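Local atomic coordinates of glycosyl hydrolase, family 38 (Enterococcus faecalis, PDB entry 5KBP), a protein that probably hydrolyses alpha-mannosidic linkages as a metal-dependent alpha-mannosidase of glycosyl hydrolase family 38. Residues N666-D671 / Q769-Y774; I568-I573 / V754-D759; E645-V650 / E662-N667. All blocks are in the same frame, centred on the assembly; numbering follows the deposited sequence.

Interaction 1: N666-D671 / Q769-Y774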
loop_
_atom_site.group_PDB
_atom_site.type_symbol
_atom_site.label_atom_id
_atom_site.label_comp_id
_atom_site.label_asym_id
_atom_site.label_seq_id
_atom_site.Cartn_x
_atom_site.Cartn_y
_atom_site.Cartn_z
ATOM N N ASN A 666 -22.680 7.422 -8.023
ATOM C CA ASN A 666 -21.684 8.311 -7.432
ATOM C C ASN A 666 -22.120 8.560 -5.990
ATOM O O ASN A 666 -22.780 9.552 -5.677
ATOM C CB ASN A 666 -21.550 9.611 -8.223
ATOM C CG ASN A 666 -20.503 10.539 -7.641
ATOM O OD1 ASN A 666 -19.587 10.099 -6.946
ATOM N ND2 ASN A 666 -20.633 11.829 -7.922
ATOM N N ASN A 667 -21.745 7.639 -5.110
ATOM C CA ASN A 667 -22.242 7.628 -3.738
ATOM C C ASN A 667 -21.679 8.820 -2.974
ATOM O O ASN A 667 -20.520 8.817 -2.554
ATOM C CB ASN A 667 -21.878 6.315 -3.057
ATOM C CG ASN A 667 -22.464 6.200 -1.667
ATOM O OD1 ASN A 667 -21.762 5.882 -0.707
ATOM N ND2 ASN A 667 -23.755 6.475 -1.549
ATOM N N GLN A 668 -22.503 9.852 -2.802
ATOM C CA GLN A 668 -22.192 10.978 -1.932
ATOM C C GLN A 668 -23.111 10.998 -0.714
ATOM O O GLN A 668 -23.348 12.051 -0.118
ATOM C CB GLN A 668 -22.279 12.295 -2.701
ATOM C CG GLN A 668 -21.288 12.402 -3.847
ATOM C CD GLN A 668 -19.844 12.300 -3.384
ATOM O OE1 GLN A 668 -19.494 12.768 -2.301
ATOM N NE2 GLN A 668 -19.001 11.682 -4.204
ATOM N N ILE A 669 -23.630 9.831 -0.341
ATOM C CA ILE A 669 -24.581 9.681 0.750
ATOM C C ILE A 669 -23.929 8.845 1.842
ATOM O O ILE A 669 -23.184 7.902 1.552
ATOM C CB ILE A 669 -25.892 9.029 0.262
ATOM C CG1 ILE A 669 -26.525 9.871 -0.849
ATOM C CG2 ILE A 669 -26.872 8.838 1.407
ATOM C CD1 ILE A 669 -26.846 11.292 -0.435
ATOM N N LYS A 670 -24.206 9.193 3.095
ATOM C CA LYS A 670 -23.637 8.507 4.244
ATOM C C LYS A 670 -24.735 7.844 5.066
ATOM O O LYS A 670 -25.911 8.211 4.988
ATOM C CB LYS A 670 -22.844 9.478 5.128
ATOM C CG LYS A 670 -21.686 10.152 4.415
ATOM C CD LYS A 670 -21.021 11.192 5.302
ATOM C CE LYS A 670 -19.901 11.916 4.569
ATOM N NZ LYS A 670 -19.283 12.990 5.399
ATOM N N ASP A 671 -24.326 6.848 5.855
ATOM C CA ASP A 671 -25.194 6.190 6.835
ATOM C C ASP A 671 -26.434 5.581 6.178
ATOM O O ASP A 671 -27.567 5.818 6.598
ATOM C CB ASP A 671 -25.592 7.164 7.948
ATOM C CG ASP A 671 -24.393 7.725 8.688
ATOM O OD1 ASP A 671 -23.472 6.947 9.011
ATOM O OD2 ASP A 671 -24.374 8.947 8.944
ATOM N N GLN A 769 -17.807 4.924 4.788
ATOM C CA GLN A 769 -18.992 5.461 4.132
ATOM C C GLN A 769 -18.989 5.214 2.629
ATOM O O GLN A 769 -19.997 5.501 1.975
ATOM C CB GLN A 769 -19.116 6.961 4.412
ATOM C CG GLN A 769 -19.291 7.320 5.881
ATOM C CD GLN A 769 -20.681 7.010 6.411
ATOM O OE1 GLN A 769 -21.530 6.483 5.695
ATOM N NE2 GLN A 769 -20.917 7.342 7.674
ATOM N N CYS A 770 -17.882 4.718 2.075
ATOM C CA CYS A 770 -17.806 4.278 0.682
ATOM C C CYS A 770 -18.246 5.377 -0.283
ATOM O O CYS A 770 -19.106 5.178 -1.143
ATOM C CB CYS A 770 -18.629 3.007 0.471
ATOM S SG CYS A 770 -18.105 1.610 1.483
ATOM N N GLN A 771 -17.644 6.552 -0.134
ATOM C CA GLN A 771 -17.956 7.672 -1.007
ATOM C C GLN A 771 -17.203 7.543 -2.326
ATOM O O GLN A 771 -16.027 7.171 -2.352
ATOM C CB GLN A 771 -17.597 8.997 -0.331
ATOM C CG GLN A 771 -18.286 9.237 1.009
ATOM C CD GLN A 771 -19.772 9.512 0.870
ATOM O OE1 GLN A 771 -20.190 10.660 0.715
ATOM N NE2 GLN A 771 -20.578 8.460 0.935
ATOM N N GLY A 772 -17.891 7.849 -3.427
ATOM C CA GLY A 772 -17.252 7.916 -4.721
ATOM C C GLY A 772 -17.982 7.077 -5.748
ATOM O O GLY A 772 -19.132 6.671 -5.549
ATOM N N GLU A 773 -17.291 6.821 -6.857
ATOM C CA GLU A 773 -17.859 6.078 -7.973
ATOM C C GLU A 773 -17.819 4.579 -7.701
ATOM O O GLU A 773 -16.822 4.049 -7.200
ATOM C CB GLU A 773 -17.090 6.389 -9.259
ATOM C CG GLU A 773 -17.108 7.853 -9.678
ATOM C CD GLU A 773 -18.218 8.165 -10.662
ATOM O OE1 GLU A 773 -18.616 9.345 -10.761
ATOM O OE2 GLU A 773 -18.692 7.228 -11.338
ATOM N N TYR A 774 -18.909 3.895 -8.044
ATOM C CA TYR A 774 -19.011 2.455 -7.853
ATOM C C TYR A 774 -19.774 1.837 -9.014
ATOM O O TYR A 774 -20.691 2.445 -9.570
ATOM C CB TYR A 774 -19.705 2.103 -6.529
ATOM C CG TYR A 774 -18.827 2.293 -5.315
ATOM C CD1 TYR A 774 -18.754 3.521 -4.671
ATOM C CD2 TYR A 774 -18.066 1.245 -4.815
ATOM C CE1 TYR A 774 -17.949 3.699 -3.564
ATOM C CE2 TYR A 774 -17.258 1.413 -3.706
ATOM C CZ TYR A 774 -17.204 2.642 -3.085
ATOM O OH TYR A 774 -16.399 2.813 -1.981
#
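Q769 meets D671 with both ends of its side-chain amide. OE1 of Q769 accepts the backbone N-H of D671 at 2.8 Å. NE2 of Q769 donates to OD1 of D671 at 2.9 Å, and this bond is nearly straight. The carboxylate is met from above its plane, and the two flat groups stand 74° apart. The two bonds fix the rotation of the Q769 amide. The Q769 chain bends at chi2 (-74°), which carries CD out of line with the chain. It crosses K670 at about a right angle, with OE1 3.3 Å from K670 CB. OD2 of D671 is held separately, by the backbone N of A616.

C770 follows, its backbone beside the N667 side chain. At Q771 the side chain, also bent, turns its NE2 to the carbonyl oxygen of I669 at 2.7 Å. The same NE2 donates to the O of Q769. It lies above both carbonyl planes. OE1 of Q771 rests against the Q668 backbone.

G772 pairs with N667 through two backbone bonds, N667 N to G772 O and G772 N to N667 O. Its phi of 128° suits glycine, since a CB would press on the preceding carbonyl. E773 faces N666 as a non-hydrogen-bonded pair. This is the end of an antiparallel strand pair, 659-667 with 772-783, in the large antiparallel sheet of the family 38 C-terminal domain. Beyond the last backbone pair, glutamine side chains bond to the loop after strand 659-667.

Interaction 2: I568-I573 / V754-D759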
loop_
_atom_site.group_PDB
_atom_site.type_symbol
_atom_site.label_atom_id
_atom_site.label_comp_id
_atom_site.label_asym_id
_atom_site.label_seq_id
_atom_site.Cartn_x
_atom_site.Cartn_y
_atom_site.Cartn_z
ATOM N N ILE A 568 -27.605 3.056 10.945
ATOM C CA ILE A 568 -26.891 3.703 12.038
ATOM C C ILE A 568 -26.171 2.641 12.858
ATOM O O ILE A 568 -26.037 2.764 14.081
ATOM C CB ILE A 568 -27.844 4.540 12.911
ATOM C CG1 ILE A 568 -29.006 3.682 13.416
ATOM C CG2 ILE A 568 -28.364 5.739 12.128
ATOM C CD1 ILE A 568 -29.947 4.420 14.340
ATOM N N GLY A 569 -25.703 1.591 12.189
ATOM C CA GLY A 569 -24.954 0.547 12.856
ATOM C C GLY A 569 -23.457 0.772 12.800
ATOM O O GLY A 569 -22.968 1.850 13.154
ATOM N N ASN A 570 -22.719 -0.240 12.355
ATOM C CA ASN A 570 -21.268 -0.158 12.251
ATOM C C ASN A 570 -20.812 -1.083 11.127
ATOM O O ASN A 570 -21.627 -1.622 10.373
ATOM C CB ASN A 570 -20.615 -0.498 13.597
ATOM C CG ASN A 570 -21.158 -1.780 14.202
ATOM O OD1 ASN A 570 -21.347 -2.779 13.508
ATOM N ND2 ASN A 570 -21.421 -1.753 15.503
ATOM N N GLU A 571 -19.494 -1.272 11.020
ATOM C CA GLU A 571 -18.952 -2.151 9.990
ATOM C C GLU A 571 -19.336 -3.608 10.210
ATOM O O GLU A 571 -19.246 -4.408 9.272
ATOM C CB GLU A 571 -17.430 -2.012 9.931
ATOM C CG GLU A 571 -16.957 -0.578 9.744
ATOM C CD GLU A 571 -15.464 -0.476 9.501
ATOM O OE1 GLU A 571 -15.066 0.054 8.441
ATOM O OE2 GLU A 571 -14.688 -0.935 10.364
ATOM N N TYR A 572 -19.766 -3.969 11.418
ATOM C CA TYR A 572 -20.179 -5.336 11.713
ATOM C C TYR A 572 -21.663 -5.571 11.464
ATOM O O TYR A 572 -22.043 -6.625 10.941
ATOM C CB TYR A 572 -19.867 -5.683 13.171
ATOM C CG TYR A 572 -18.404 -5.874 13.493
ATOM C CD1 TYR A 572 -17.798 -7.114 13.349
ATOM C CD2 TYR A 572 -17.635 -4.820 13.970
ATOM C CE1 TYR A 572 -16.462 -7.299 13.653
ATOM C CE2 TYR A 572 -16.297 -4.995 14.278
ATOM C CZ TYR A 572 -15.715 -6.236 14.118
ATOM O OH TYR A 572 -14.383 -6.413 14.422
ATOM N N ILE A 573 -22.513 -4.618 11.841
ATOM C CA ILE A 573 -23.945 -4.847 11.970
ATOM C C ILE A 573 -24.712 -3.727 11.281
ATOM O O ILE A 573 -24.363 -2.547 11.409
ATOM C CB ILE A 573 -24.359 -4.953 13.455
ATOM C CG1 ILE A 573 -23.575 -6.074 14.144
ATOM C CG2 ILE A 573 -25.858 -5.190 13.586
ATOM C CD1 ILE A 573 -23.888 -6.234 15.611
ATOM N N VAL A 754 -21.330 3.119 6.672
ATOM C CA VAL A 754 -21.360 3.414 8.098
ATOM C C VAL A 754 -20.161 4.291 8.434
ATOM O O VAL A 754 -19.282 4.526 7.606
ATOM C CB VAL A 754 -21.362 2.137 8.960
ATOM C CG1 VAL A 754 -22.699 1.422 8.836
ATOM C CG2 VAL A 754 -20.222 1.220 8.541
ATOM N N GLY A 755 -20.129 4.774 9.675
ATOM C CA GLY A 755 -19.107 5.726 10.068
ATOM C C GLY A 755 -18.181 5.290 11.187
ATOM O O GLY A 755 -17.232 6.007 11.517
ATOM N N GLU A 756 -18.436 4.126 11.781
ATOM C CA GLU A 756 -17.634 3.652 12.900
ATOM C C GLU A 756 -17.326 2.172 12.734
ATOM O O GLU A 756 -18.057 1.438 12.064
ATOM C CB GLU A 756 -18.340 3.875 14.245
ATOM C CG GLU A 756 -19.647 3.112 14.387
ATOM C CD GLU A 756 -20.115 3.022 15.824
ATOM O OE1 GLU A 756 -19.328 3.374 16.729
ATOM O OE2 GLU A 756 -21.266 2.595 16.050
ATOM N N LEU A 757 -16.225 1.744 13.359
ATOM C CA LEU A 757 -15.875 0.327 13.369
ATOM C C LEU A 757 -16.861 -0.468 14.216
ATOM O O LEU A 757 -17.459 -1.441 13.743
ATOM C CB LEU A 757 -14.443 0.149 13.882
ATOM C CG LEU A 757 -13.793 -1.242 13.918
ATOM C CD1 LEU A 757 -12.287 -1.110 13.793
ATOM C CD2 LEU A 757 -14.137 -2.020 15.188
ATOM N N GLY A 758 -17.041 -0.066 15.473
ATOM C CA GLY A 758 -17.950 -0.742 16.378
ATOM C C GLY A 758 -17.247 -1.591 17.417
ATOM O O GLY A 758 -16.164 -1.237 17.895
ATOM N N ASP A 759 -17.873 -2.710 17.787
ATOM C CA ASP A 759 -17.295 -3.728 18.670
ATOM C C ASP A 759 -17.006 -3.106 20.032
ATOM O O ASP A 759 -17.933 -2.541 20.638
ATOM C CB ASP A 759 -16.098 -4.371 17.963
ATOM C CG ASP A 759 -15.716 -5.709 18.566
ATOM O OD1 ASP A 759 -16.316 -6.732 18.174
ATOM O OD2 ASP A 759 -14.816 -5.743 19.433
#
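N570 lies across the backbone of 756-758, its CB 3.3 Å from the carbonyl oxygen of L757. Its CG sits between the backbone N and the carbonyl carbon (chi1 49°). OD1 turns back to its own segment and accepts from the backbone N of Y572 and of I573. The I573 bond is the shorter, 2.7 Å, and runs nearly along the C=O axis. This is an Asx turn, continued to the third residue as an Asx motif. ND2 lies over G758, 3.7 Å from its CA. A CB at G758 would fall against this ND2.

V754 points its side chain at the N570-E571 peptide, with CG2 3.5 Å from N570 C. The E756 side chain, extended beyond CG, passes alongside N570 CB. Its OE2 forms a salt bridge with R633.

E571 crosses L757 obliquely. Its OE2 comes 3.7 Å from L757 CG, while OE1 pairs with R303. Y572 turns the edge of its ring to L757: CE2 is 3.8 Å from L757 CD2, which lies in the ring plane. The carbonyl oxygen of L757 is also near that edge. D759 comes to the same ring, with CB 3.7 Å from CE2 and OD1 over one face. Its carboxylate plane is turned 36° from the ring.

One N-H, that of E571, links the backbones. It donates to E756 O at 3.2 Å, in the carbonyl plane, and weakly to L757 O. The chemistry implies two irregular loops joined by few direct polar bonds and much close apolar and backbone contact. The Asx turn sets the shape of one loop, and the buried carboxylates of E571 and E756 are matched by arginines beyond the two loops.

Interaction 3: E645-V650 / E662-N667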
loop_
_atom_site.group_PDB
_atom_site.type_symbol
_atom_site.label_atom_id
_atom_site.label_comp_id
_atom_site.label_asym_id
_atom_site.label_seq_id
_atom_site.Cartn_x
_atom_site.Cartn_y
_atom_site.Cartn_z
ATOM N N GLU A 645 -28.517 9.644 -8.252
ATOM C CA GLU A 645 -28.880 9.066 -9.538
ATOM C C GLU A 645 -28.381 7.631 -9.646
ATOM O O GLU A 645 -27.269 7.308 -9.214
ATOM C CB GLU A 645 -28.313 9.909 -10.683
ATOM C CG GLU A 645 -28.798 9.496 -12.065
ATOM C CD GLU A 645 -28.442 10.509 -13.135
ATOM O OE1 GLU A 645 -27.920 11.588 -12.785
ATOM O OE2 GLU A 645 -28.685 10.228 -14.328
ATOM N N ILE A 646 -29.214 6.769 -10.225
ATOM C CA ILE A 646 -28.905 5.356 -10.409
ATOM C C ILE A 646 -28.989 5.049 -11.898
ATOM O O ILE A 646 -30.025 5.294 -12.529
ATOM C CB ILE A 646 -29.858 4.453 -9.610
ATOM C CG1 ILE A 646 -29.894 4.875 -8.140
ATOM C CG2 ILE A 646 -29.436 2.998 -9.730
ATOM C CD1 ILE A 646 -30.847 4.058 -7.295
ATOM N N THR A 647 -27.904 4.516 -12.458
ATOM C CA THR A 647 -27.829 4.175 -13.875
ATOM C C THR A 647 -27.499 2.694 -14.006
ATOM O O THR A 647 -26.437 2.250 -13.556
ATOM C CB THR A 647 -26.781 5.026 -14.597
ATOM O OG1 THR A 647 -27.087 6.414 -14.422
ATOM C CG2 THR A 647 -26.767 4.701 -16.086
ATOM N N THR A 648 -28.401 1.940 -14.628
ATOM C CA THR A 648 -28.246 0.503 -14.805
ATOM C C THR A 648 -28.266 0.170 -16.291
ATOM O O THR A 648 -29.126 0.662 -17.029
ATOM C CB THR A 648 -29.356 -0.267 -14.081
ATOM O OG1 THR A 648 -29.383 0.113 -12.701
ATOM C CG2 THR A 648 -29.118 -1.768 -14.179
ATOM N N MET A 649 -27.318 -0.659 -16.721
ATOM C CA MET A 649 -27.249 -1.137 -18.098
ATOM C C MET A 649 -27.742 -2.579 -18.130
ATOM O O MET A 649 -27.076 -3.481 -17.614
ATOM C CB MET A 649 -25.825 -1.031 -18.642
ATOM C CG MET A 649 -25.341 0.393 -18.863
ATOM S SD MET A 649 -26.181 1.223 -20.225
ATOM C CE MET A 649 -25.650 0.227 -21.617
ATOM N N VAL A 650 -28.907 -2.793 -18.732
ATOM C CA VAL A 650 -29.477 -4.128 -18.873
ATOM C C VAL A 650 -29.083 -4.670 -20.240
ATOM O O VAL A 650 -29.442 -4.093 -21.272
ATOM C CB VAL A 650 -31.004 -4.106 -18.706
ATOM C CG1 VAL A 650 -31.566 -5.518 -18.793
ATOM C CG2 VAL A 650 -31.383 -3.455 -17.386
ATOM N N GLU A 662 -25.553 -3.840 -14.870
ATOM C CA GLU A 662 -24.373 -3.066 -14.485
ATOM C C GLU A 662 -24.867 -1.732 -13.935
ATOM O O GLU A 662 -25.187 -0.819 -14.702
ATOM C CB GLU A 662 -23.427 -2.869 -15.663
ATOM C CG GLU A 662 -21.955 -2.902 -15.282
ATOM C CD GLU A 662 -21.035 -2.712 -16.471
ATOM O OE1 GLU A 662 -20.642 -1.558 -16.743
ATOM O OE2 GLU A 662 -20.707 -3.716 -17.137
ATOM N N THR A 663 -24.933 -1.626 -12.612
ATOM C CA THR A 663 -25.431 -0.432 -11.942
ATOM C C THR A 663 -24.259 0.425 -11.481
ATOM O O THR A 663 -23.334 -0.078 -10.835
ATOM C CB THR A 663 -26.313 -0.806 -10.749
ATOM O OG1 THR A 663 -27.445 -1.559 -11.202
ATOM C CG2 THR A 663 -26.793 0.443 -10.028
ATOM N N THR A 664 -24.298 1.712 -11.816
ATOM C CA THR A 664 -23.257 2.659 -11.444
ATOM C C THR A 664 -23.865 3.822 -10.672
ATOM O O THR A 664 -24.911 4.355 -11.055
ATOM C CB THR A 664 -22.513 3.193 -12.673
ATOM O OG1 THR A 664 -23.445 3.826 -13.560
ATOM C CG2 THR A 664 -21.811 2.064 -13.406
ATOM N N ILE A 665 -23.204 4.211 -9.580
ATOM C CA ILE A 665 -23.635 5.330 -8.752
ATOM C C ILE A 665 -22.419 6.167 -8.380
ATOM O O ILE A 665 -21.278 5.701 -8.412
ATOM C CB ILE A 665 -24.364 4.876 -7.464
ATOM C CG1 ILE A 665 -23.407 4.109 -6.550
ATOM C CG2 ILE A 665 -25.586 4.028 -7.795
ATOM C CD1 ILE A 665 -23.974 3.799 -5.180
ATOM N N ASN A 666 -22.680 7.422 -8.023
ATOM C CA ASN A 666 -21.684 8.311 -7.432
ATOM C C ASN A 666 -22.120 8.560 -5.990
ATOM O O ASN A 666 -22.780 9.552 -5.677
ATOM C CB ASN A 666 -21.550 9.611 -8.223
ATOM C CG ASN A 666 -20.503 10.539 -7.641
ATOM O OD1 ASN A 666 -19.587 10.099 -6.946
ATOM N ND2 ASN A 666 -20.633 11.829 -7.922
ATOM N N ASN A 667 -21.745 7.639 -5.110
ATOM C CA ASN A 667 -22.242 7.628 -3.738
ATOM C C ASN A 667 -21.679 8.820 -2.974
ATOM O O ASN A 667 -20.520 8.817 -2.554
ATOM C CB ASN A 667 -21.878 6.315 -3.057
ATOM C CG ASN A 667 -22.464 6.200 -1.667
ATOM O OD1 ASN A 667 -21.762 5.882 -0.707
ATOM N ND2 ASN A 667 -23.755 6.475 -1.549
HETATM O O HOH W 1 -24.160 1.972 -15.653
#
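T648 and T663 both hold OG1 anti to the carbonyl carbon, with chi1 of -55° and -61°. The two strands run antiparallel and these residues are a non-hydrogen-bonded pair, their CA atoms 4.1 Å apart. The shared torsion brings the hydroxyls together, OG1 of T648 to OG1 of T663 at 3.0 Å. Either one could be the donor. OG1 of T663 also bonds to the hydroxyl of Y778, so this buried oxygen has two hydrogen-bonding partners. The T663 methyl CG2 lies 3.7 Å from CG2 of I646, and the two side chains cross obliquely.

T664 differs. Its OG1 stands between the backbone N and the carbonyl carbon, and lies 3.7 Å from T647 CB. A water bridges the strands here: it donates to T647 O and is hydrogen-bonded to T664 OG1 at 2.9 Å. T647 and T664 form a hydrogen-bonded pair. The bond from T664 N to T647 O is 2.8 Å, while the return bond from T647 N is weak. T647 O also receives a CA-H contact from T663. Two residues further along, M649 N donates to E662 O at 2.9 Å. The side chains of M649 and E662 meet only loosely, CB to CB, and beyond CB the two chains diverge from the facing strand.

The two strands form the beta hairpin 641-653 and 659-667, inside a nine-stranded antiparallel sheet. Strand 601-613 lies beyond 641-653, and strand 772-783 lies beyond 659-667. The face with I646, T648 and T663 is covered by L560 and F562 of strand 555-566, from a second sheet. The face with T647, M649, E662 and T664 is partly exposed, and side chains from both flanking strands join it there.

How the interactions relate
Interactions 1 and 3 share N666 and N667 and use the same strand, 659-667. Interaction 3 pairs it with 641-653 on one side, and interaction 1 with 772-783 on the other. Both are partly buried. Interaction 3 rests mainly on regular backbone bonds between strands. Interaction 1 begins that way but changes to glutamine side-chain bonds where strand 659-667 ends and 772-783 begins. Interaction 2 is the buried one, between two loops, and relies more on packing, with its charges paired to outside arginines. It touches interaction 1 where Q769 meets V754 and G755. Interactions 2 and 3 do not touch; their nearest atoms are about 8 Å apart.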